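Local coordinates for chloramphenicol acetyltransferase (Aliivibrio fischeri, PDB 6PXA), which probably transfers the acetyl group of acetyl-CoA to chloramphenicol, giving chloramphenicol 3-acetate, and can bind the bile acid taurocholic acid, at residues B[162-165]-B[169-172]. Sequence-based numbering, arbitrary orientation.
Sequences SVVV and VVVK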
ATOM      1  N   SER B 162       1.586 -15.813  16.339  1.00 43.04           N
ATOM      2  CA  SER B 162       1.511 -14.371  16.513  1.00 43.62           C
ATOM      3  C   SER B 162       0.551 -13.737  15.502  1.00 40.63           C
ATOM      4  O   SER B 162       0.406 -14.202  14.362  1.00 38.41           O
ATOM      5  CB  SER B 162       2.910 -13.755  16.360  1.00 45.53           C
ATOM      6  OG  SER B 162       3.702 -13.980  17.513  1.00 61.73           O
ATOM      7  N   VAL B 163      -0.082 -12.637  15.915  1.00 38.12           N
ATOM      8  CA  VAL B 163      -0.830 -11.762  15.013  1.00 35.39           C
ATOM      9  C   VAL B 163      -0.062 -10.452  14.872  1.00 36.28           C
ATOM     10  O   VAL B 163       0.199  -9.770  15.872  1.00 39.92           O
ATOM     11  CB  VAL B 163      -2.252 -11.502  15.537  1.00 36.56           C
ATOM     12  CG1 VAL B 163      -3.070 -10.679  14.523  1.00 39.62           C
ATOM     13  CG2 VAL B 163      -2.924 -12.803  15.888  1.00 38.08           C
ATOM     14  N   VAL B 164       0.270 -10.077  13.639  1.00 33.96           N
ATOM     15  CA  VAL B 164       1.180  -8.958  13.387  1.00 34.72           C
ATOM     16  C   VAL B 164       0.550  -8.048  12.347  1.00 39.08           C
ATOM     17  O   VAL B 164       0.088  -8.519  11.302  1.00 40.98           O
ATOM     18  CB  VAL B 164       2.576  -9.434  12.927  1.00 35.36           C
ATOM     19  CG1 VAL B 164       3.606  -8.270  12.921  1.00 34.71           C
ATOM     20  CG2 VAL B 164       3.068 -10.583  13.812  1.00 36.43           C
ATOM     21  N   VAL B 165       0.524  -6.750  12.636  1.00 39.79           N
ATOM     22  CA  VAL B 165      -0.029  -5.753  11.723  1.00 39.43           C
ATOM     23  C   VAL B 165       0.978  -4.621  11.559  1.00 40.30           C
ATOM     24  O   VAL B 165       1.916  -4.475  12.338  1.00 41.02           O
ATOM     25  CB  VAL B 165      -1.381  -5.166  12.205  1.00 34.54           C
ATOM     26  CG1 VAL B 165      -2.389  -6.270  12.502  1.00 37.52           C
ATOM     27  CG2 VAL B 165      -1.181  -4.363  13.487  1.00 39.39           C
ATOM     28  N   VAL B 169       4.054  -4.872  14.210  1.00 36.30           N
ATOM     29  CA  VAL B 169       3.413  -4.744  15.514  1.00 36.41           C
ATOM     30  C   VAL B 169       2.716  -6.061  15.830  1.00 41.79           C
ATOM     31  O   VAL B 169       1.767  -6.456  15.144  1.00 39.59           O
ATOM     32  CB  VAL B 169       2.420  -3.572  15.568  1.00 34.61           C
ATOM     33  CG1 VAL B 169       1.870  -3.472  16.983  1.00 39.21           C
ATOM     34  CG2 VAL B 169       3.124  -2.270  15.175  1.00 36.37           C
ATOM     35  N   VAL B 170       3.202  -6.744  16.859  1.00 45.69           N
ATOM     36  CA  VAL B 170       2.578  -7.960  17.361  1.00 46.30           C
ATOM     37  C   VAL B 170       1.435  -7.541  18.286  1.00 38.73           C
ATOM     38  O   VAL B 170       1.668  -7.012  19.374  1.00 39.08           O
ATOM     39  CB  VAL B 170       3.597  -8.837  18.098  1.00 49.85           C
ATOM     40  CG1 VAL B 170       2.976 -10.175  18.495  1.00 51.22           C
ATOM     41  CG2 VAL B 170       4.853  -9.011  17.247  1.00 46.19           C
ATOM     42  N   VAL B 171       0.197  -7.801  17.879  1.00 40.45           N
ATOM     43  CA  VAL B 171      -0.936  -7.310  18.663  1.00 49.10           C
ATOM     44  C   VAL B 171      -1.487  -8.345  19.631  1.00 51.13           C
ATOM     45  O   VAL B 171      -2.173  -7.963  20.598  1.00 44.93           O
ATOM     46  CB  VAL B 171      -2.076  -6.788  17.763  1.00 50.17           C
ATOM     47  CG1 VAL B 171      -1.547  -5.758  16.792  1.00 44.54           C
ATOM     48  CG2 VAL B 171      -2.741  -7.937  17.025  1.00 52.87           C
ATOM     49  N   LYS B 172      -1.224  -9.629  19.404  1.00 50.57           N
ATOM     50  CA  LYS B 172      -1.613 -10.699  20.318  1.00 51.61           C
ATOM     51  C   LYS B 172      -1.022 -12.006  19.812  1.00 47.11           C
ATOM     52  O   LYS B 172      -0.508 -12.096  18.691  1.00 43.71           O
ATOM     53  CB  LYS B 172      -3.123 -10.851  20.442  1.00 53.02           C
ATOM     54  CG  LYS B 172      -3.831 -11.130  19.132  1.00 54.12           C
ATOM     55  CD  LYS B 172      -5.312 -11.406  19.375  1.00 62.04           C
ATOM     56  CE  LYS B 172      -5.476 -12.617  20.292  1.00 66.58           C
ATOM     57  NZ  LYS B 172      -6.842 -13.205  20.246  1.00 67.80           N
TER
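Val165 and Val169 face each other in a hydrogen-bonded antiparallel pair beside the three-residue turn of a beta hairpin, the last two strands of a sheet at the end of the left-handed beta-helix of this hexapeptide-repeat protein. Two backbone bonds close this pair: Val165 N to Val169 O at 2.8 Å and Val169 N to Val165 O at 2.9 Å. Farther along, a beta bulge sets Val171 and Lys172 against Val163. Val171 N donates to Val163 O at 2.8 Å and Val163 N to Lys172 O, and the near-helical backbone of Val171 (psi -21°) accommodates the extra residue.

The tight packing lies beside this bulge. Val171 spreads its two methyls between two neighbours: CG1 meets Val165 CG2 at 3.6 Å, the side chains crossing at about a right angle, and CG2 meets Val163 CG1 at 3.7 Å. With chi1 at -54°, Val165 places CG2, the branch that meets Val171, between its N and carbonyl carbon; it also packs on Asn167 of a second subunit.

On the Val164–Val170 face the two valines meet more loosely, CG2 to CG2 at 4.2 Å, although Val164 CG1 lies 3.4 Å from Val169 O. There Val164 is buried against Val158, its strand bonded to Ile147 and Gly149 of the preceding coil, while Val170 is exposed. On the opposite face exposed Lys172 turns off beyond CG, which lies 3.8 Å from Val163 CG2.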